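Local coordinates for protein tRNA-splicing endonuclease (PDB 2CV8) that probably excises introns from precursor tRNA, cutting at both splice sites to leave 2',3'-cyclic phosphate and 5'-hydroxyl ends, at residues 103-108 and 115-120; 129-134 and 156-161. One frame throughout, in Å; residues are numbered along the deposited sequence.

Contact 1. Residues 103-108 and 115-120; sequences VVRSGI and AVYTIG
Val103 is paired with Tyr117 through two backbone bonds: Val103 N donates to Tyr117 O at 2.9 Å, almost straight (175° at the hydrogen), and Tyr117 N returns to Val103 O at 2.8 Å. Both donors lie in the plane of the carbonyl they meet. Val103 O also sits in plane at the edge of the tyrosine ring, 3.7 Å from Tyr117 CD1. Val104 faces Val116 in a non-hydrogen-bonded pair, CA to CA 4.6 Å, and both valines turn from the tyrosine's face of the sheet to pack on Leu97 of helix 87-99. This register, with strand directions 158° apart, defines an antiparallel beta hairpin at one margin of the catalytic domain's mixed sheet. Arg105 repeats the two-bond pairing less ideally: Arg105 N reaches Ala115 O at 3.1 Å and Ala115 N reaches Arg105 O at 2.8 Å, each donor standing well above the carbonyl plane. With CG anti to the carbonyl carbon, beside the backbone N (chi1 -60°), Arg105 CG comes obliquely to within 4.0 Å of CE1 of Tyr117, a predicted active-site residue. Bends at chi2 and chi3 then lead the guanidinium away to Gly28 O in the N-terminal domain. Farther on, Ser106 O lies 3.3 Å from Ala115 CB, and Gly107 continues the hairpin by backbone bonding to Asp113.

Contact 2. Residues 129-134 and 156-161; sequences LVIALD and KELILG
Ile159 O is gripped twice from strand 129-134: Ile131 N donates to it at 2.7 Å, nearly along the C=O axis, and a CA-H contact comes from Val130 CA at 3.1 Å. An N-H plus a CA-H contact recurs at Ile131 O, which takes Gly161 N at 2.7 Å, and at Gly161 O, which takes Leu133 N, but with the amide donor above the carbonyl plane. At the start Leu129 N donates in plane to Glu157 O; the next bond, Ile159 N to Leu129 O, is bent and weak. Parallel strands joined through helix 141-151 make this a beta-alpha-beta crossover. Toward that helix, the Ile131 and Leu158 side chains cross obliquely, CD1 to CD2 4.0 Å; those of Ile131 and Leu160 lie side by side, CG2 to CD1 4.2 Å, with Phe147 on both. Leu133 packs on Leu160, too closely in the model for finer reading. An alanine here would remove CG and both methyls, which would probably loosen packing on Leu160 and on Ser141 of the second subunit. Val130 and Ala132 turn instead to Val93 of helix 87-99. Between the strands the polar bonding is thus backbone N-H to C=O and the meeting side chains are apolar; Lys156, a predicted active-site residue, stands just before Glu157.

From the N terminus, the chain leaves helix 87-99 and enters contact 1, which closes a short loop of six residues between 103-108 and 115-120. It then passes the predicted active-site residue His125 before strand 128-134 opens contact 2, whose longer loop carries helix 141-151 and returns at 156-161. The two closures run in series; neither nests in nor crosses the other. Strands 114-117 and 128-134 are sheet neighbours, so the contacts join laterally: Val116 CG2 meets Val130 CG2 at 3.5 Å, on the side packed by helix 87-99. Together they span four successive strands of one sheet and bring the side chains of Tyr117 and Lys156 to about 6 Å apart at their nearest atoms.

Contact 1. Residues 103-108 and 115-120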
loop_
_atom_site.group_PDB
_atom_site.type_symbol
_atom_site.label_atom_id
_atom_site.label_comp_id
_atom_site.label_asym_id
_atom_site.label_seq_id
_atom_site.Cartn_x
_atom_site.Cartn_y
_atom_site.Cartn_z
ATOM N N VAL B 103 -3.250 -9.764 19.635
ATOM C CA VAL B 103 -4.311 -10.750 19.566
ATOM C C VAL B 103 -4.760 -10.617 18.108
ATOM O O VAL B 103 -5.214 -9.561 17.676
ATOM C CB VAL B 103 -5.458 -10.406 20.539
ATOM C CG1 VAL B 103 -6.595 -11.402 20.417
ATOM C CG2 VAL B 103 -4.928 -10.442 21.946
ATOM N N VAL B 104 -4.593 -11.688 17.350
ATOM C CA VAL B 104 -4.923 -11.703 15.934
ATOM C C VAL B 104 -6.214 -12.438 15.599
ATOM O O VAL B 104 -6.359 -13.621 15.882
ATOM C CB VAL B 104 -3.777 -12.356 15.144
ATOM C CG1 VAL B 104 -4.047 -12.281 13.643
ATOM C CG2 VAL B 104 -2.470 -11.683 15.514
ATOM N N ARG B 105 -7.142 -11.729 14.974
ATOM C CA ARG B 105 -8.414 -12.312 14.584
ATOM C C ARG B 105 -8.559 -12.200 13.076
ATOM O O ARG B 105 -7.730 -11.587 12.403
ATOM C CB ARG B 105 -9.572 -11.559 15.240
ATOM C CG ARG B 105 -9.563 -11.543 16.761
ATOM C CD ARG B 105 -10.691 -12.386 17.326
ATOM N NE ARG B 105 -10.252 -13.741 17.645
ATOM C CZ ARG B 105 -11.052 -14.806 17.662
ATOM N NH1 ARG B 105 -12.341 -14.684 17.369
ATOM N NH2 ARG B 105 -10.562 -15.996 17.989
ATOM N N SER B 106 -9.624 -12.793 12.551
ATOM C CA SER B 106 -9.901 -12.734 11.126
ATOM C C SER B 106 -10.200 -11.285 10.818
ATOM O O SER B 106 -10.769 -10.586 11.650
ATOM C CB SER B 106 -11.127 -13.585 10.794
ATOM O OG SER B 106 -11.413 -13.561 9.408
ATOM N N GLY B 107 -9.811 -10.824 9.637
ATOM C CA GLY B 107 -10.093 -9.449 9.271
ATOM C C GLY B 107 -10.969 -9.367 8.034
ATOM O O GLY B 107 -11.105 -8.299 7.436
ATOM N N ILE B 108 -11.575 -10.491 7.654
ATOM C CA ILE B 108 -12.418 -10.542 6.468
ATOM C C ILE B 108 -13.652 -9.631 6.517
ATOM O O ILE B 108 -13.986 -8.988 5.516
ATOM C CB ILE B 108 -12.830 -11.993 6.168
ATOM C CG1 ILE B 108 -11.570 -12.828 5.949
ATOM C CG2 ILE B 108 -13.693 -12.054 4.911
ATOM C CD1 ILE B 108 -11.840 -14.266 5.625
ATOM N N ALA B 115 -7.385 -8.867 11.850
ATOM C CA ALA B 115 -7.855 -7.762 12.675
ATOM C C ALA B 115 -6.976 -7.887 13.921
ATOM O O ALA B 115 -7.253 -8.683 14.812
ATOM C CB ALA B 115 -9.301 -7.938 13.030
ATOM N N VAL B 116 -5.899 -7.114 13.960
ATOM C CA VAL B 116 -4.961 -7.165 15.066
ATOM C C VAL B 116 -5.340 -6.229 16.210
ATOM O O VAL B 116 -5.671 -5.063 15.989
ATOM C CB VAL B 116 -3.547 -6.830 14.570
ATOM C CG1 VAL B 116 -2.539 -7.109 15.644
ATOM C CG2 VAL B 116 -3.234 -7.648 13.330
ATOM N N TYR B 117 -5.280 -6.756 17.433
ATOM C CA TYR B 117 -5.617 -6.006 18.651
ATOM C C TYR B 117 -4.501 -5.947 19.700
ATOM O O TYR B 117 -3.769 -6.915 19.905
ATOM C CB TYR B 117 -6.807 -6.646 19.373
ATOM C CG TYR B 117 -8.113 -6.652 18.629
ATOM C CD1 TYR B 117 -8.317 -7.496 17.537
ATOM C CD2 TYR B 117 -9.148 -5.809 19.016
ATOM C CE1 TYR B 117 -9.528 -7.498 16.850
ATOM C CE2 TYR B 117 -10.357 -5.801 18.335
ATOM C CZ TYR B 117 -10.537 -6.646 17.252
ATOM O OH TYR B 117 -11.711 -6.607 16.551
ATOM N N THR B 118 -4.419 -4.828 20.417
ATOM C CA THR B 118 -3.460 -4.693 21.519
ATOM C C THR B 118 -4.337 -4.764 22.769
ATOM O O THR B 118 -5.208 -3.923 22.960
ATOM C CB THR B 118 -2.728 -3.326 21.530
ATOM O OG1 THR B 118 -1.684 -3.325 20.550
ATOM C CG2 THR B 118 -2.123 -3.059 22.911
ATOM N N ILE B 119 -4.136 -5.775 23.601
ATOM C CA ILE B 119 -4.940 -5.913 24.814
ATOM C C ILE B 119 -4.083 -6.189 26.043
ATOM O O ILE B 119 -2.895 -6.497 25.934
ATOM C CB ILE B 119 -6.007 -7.054 24.690
ATOM C CG1 ILE B 119 -5.373 -8.304 24.081
ATOM C CG2 ILE B 119 -7.183 -6.605 23.824
ATOM C CD1 ILE B 119 -4.281 -8.951 24.919
ATOM N N GLY B 120 -4.700 -6.079 27.213
ATOM C CA GLY B 120 -3.991 -6.328 28.451
ATOM C C GLY B 120 -4.963 -6.383 29.609
ATOM O O GLY B 120 -6.179 -6.364 29.397
#

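Contact 2. Residues 129-134 and 156-161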
loop_
_atom_site.group_PDB
_atom_site.type_symbol
_atom_site.label_atom_id
_atom_site.label_comp_id
_atom_site.label_asym_id
_atom_site.label_seq_id
_atom_site.Cartn_x
_atom_site.Cartn_y
_atom_site.Cartn_z
ATOM N N LEU B 129 -6.020 -3.337 10.908
ATOM C CA LEU B 129 -6.299 -4.274 9.832
ATOM C C LEU B 129 -5.026 -4.554 9.056
ATOM O O LEU B 129 -4.337 -3.635 8.616
ATOM C CB LEU B 129 -7.362 -3.697 8.904
ATOM C CG LEU B 129 -8.815 -4.064 9.201
ATOM C CD1 LEU B 129 -9.039 -4.275 10.688
ATOM C CD2 LEU B 129 -9.701 -2.962 8.664
ATOM N N VAL B 130 -4.711 -5.830 8.890
ATOM C CA VAL B 130 -3.503 -6.205 8.179
ATOM C C VAL B 130 -3.802 -7.104 6.997
ATOM O O VAL B 130 -4.673 -7.975 7.054
ATOM C CB VAL B 130 -2.484 -6.958 9.111
ATOM C CG1 VAL B 130 -1.189 -7.230 8.362
ATOM C CG2 VAL B 130 -2.190 -6.145 10.366
ATOM N N ILE B 131 -3.065 -6.884 5.919
ATOM C CA ILE B 131 -3.193 -7.691 4.720
ATOM C C ILE B 131 -1.815 -8.247 4.435
ATOM O O ILE B 131 -0.881 -7.489 4.171
ATOM C CB ILE B 131 -3.672 -6.850 3.534
ATOM C CG1 ILE B 131 -5.192 -6.644 3.639
ATOM C CG2 ILE B 131 -3.260 -7.511 2.233
ATOM C CD1 ILE B 131 -5.753 -5.679 2.649
ATOM N N ALA B 132 -1.688 -9.570 4.516
ATOM C CA ALA B 132 -0.412 -10.231 4.274
ATOM C C ALA B 132 -0.082 -10.284 2.785
ATOM O O ALA B 132 -0.956 -10.516 1.945
ATOM C CB ALA B 132 -0.437 -11.634 4.856
ATOM N N LEU B 133 1.191 -10.072 2.466
ATOM C CA LEU B 133 1.631 -10.081 1.087
ATOM C C LEU B 133 2.991 -10.727 0.896
ATOM O O LEU B 133 3.832 -10.738 1.795
ATOM C CB LEU B 133 1.667 -8.648 0.554
ATOM C CG LEU B 133 0.852 -8.399 -0.708
ATOM C CD1 LEU B 133 -0.573 -8.952 -0.554
ATOM C CD2 LEU B 133 0.837 -6.918 -0.987
ATOM N N ASP B 134 3.179 -11.272 -0.299
ATOM C CA ASP B 134 4.419 -11.916 -0.692
ATOM C C ASP B 134 5.208 -10.772 -1.328
ATOM O O ASP B 134 4.768 -10.159 -2.297
ATOM C CB ASP B 134 4.075 -13.047 -1.663
ATOM C CG ASP B 134 5.270 -13.571 -2.425
ATOM O OD1 ASP B 134 6.430 -13.393 -1.983
ATOM O OD2 ASP B 134 5.030 -14.186 -3.485
ATOM N N LYS B 156 -10.077 2.700 9.762
ATOM C CA LYS B 156 -9.164 2.141 10.751
ATOM C C LYS B 156 -7.776 2.152 10.125
ATOM O O LYS B 156 -7.568 2.789 9.091
ATOM C CB LYS B 156 -9.582 0.718 11.122
ATOM C CG LYS B 156 -10.883 0.669 11.897
ATOM C CD LYS B 156 -11.288 -0.745 12.248
ATOM C CE LYS B 156 -12.492 -0.732 13.176
ATOM N NZ LYS B 156 -13.054 -2.092 13.380
ATOM N N GLU B 157 -6.825 1.454 10.730
ATOM C CA GLU B 157 -5.482 1.442 10.174
ATOM C C GLU B 157 -5.185 0.236 9.286
ATOM O O GLU B 157 -5.118 -0.895 9.765
ATOM C CB GLU B 157 -4.458 1.533 11.302
ATOM C CG GLU B 157 -4.438 2.897 11.981
ATOM C CD GLU B 157 -3.958 4.009 11.056
ATOM O OE1 GLU B 157 -4.562 4.202 9.978
ATOM O OE2 GLU B 157 -2.972 4.693 11.407
ATOM N N LEU B 158 -5.012 0.486 7.985
ATOM C CA LEU B 158 -4.704 -0.578 7.030
ATOM C C LEU B 158 -3.190 -0.762 6.971
ATOM O O LEU B 158 -2.433 0.211 6.896
ATOM C CB LEU B 158 -5.245 -0.222 5.644
ATOM C CG LEU B 158 -5.279 -1.346 4.605
ATOM C CD1 LEU B 158 -3.866 -1.746 4.245
ATOM C CD2 LEU B 158 -6.058 -2.541 5.146
ATOM N N ILE B 159 -2.751 -2.017 6.980
ATOM C CA ILE B 159 -1.323 -2.331 6.976
ATOM C C ILE B 159 -0.981 -3.571 6.159
ATOM O O ILE B 159 -1.643 -4.597 6.266
ATOM C CB ILE B 159 -0.825 -2.532 8.429
ATOM C CG1 ILE B 159 -0.964 -1.225 9.202
ATOM C CG2 ILE B 159 0.626 -2.974 8.447
ATOM C CD1 ILE B 159 -0.426 -1.292 10.601
ATOM N N LEU B 160 0.067 -3.452 5.349
ATOM C CA LEU B 160 0.550 -4.527 4.490
ATOM C C LEU B 160 1.630 -5.327 5.197
ATOM O O LEU B 160 2.619 -4.768 5.658
ATOM C CB LEU B 160 1.124 -3.936 3.198
ATOM C CG LEU B 160 0.276 -4.043 1.932
ATOM C CD1 LEU B 160 0.311 -5.483 1.461
ATOM C CD2 LEU B 160 -1.154 -3.603 2.196
ATOM N N GLY B 161 1.443 -6.636 5.293
ATOM C CA GLY B 161 2.447 -7.461 5.938
ATOM C C GLY B 161 3.230 -8.195 4.870
ATOM O O GLY B 161 2.833 -9.281 4.440
#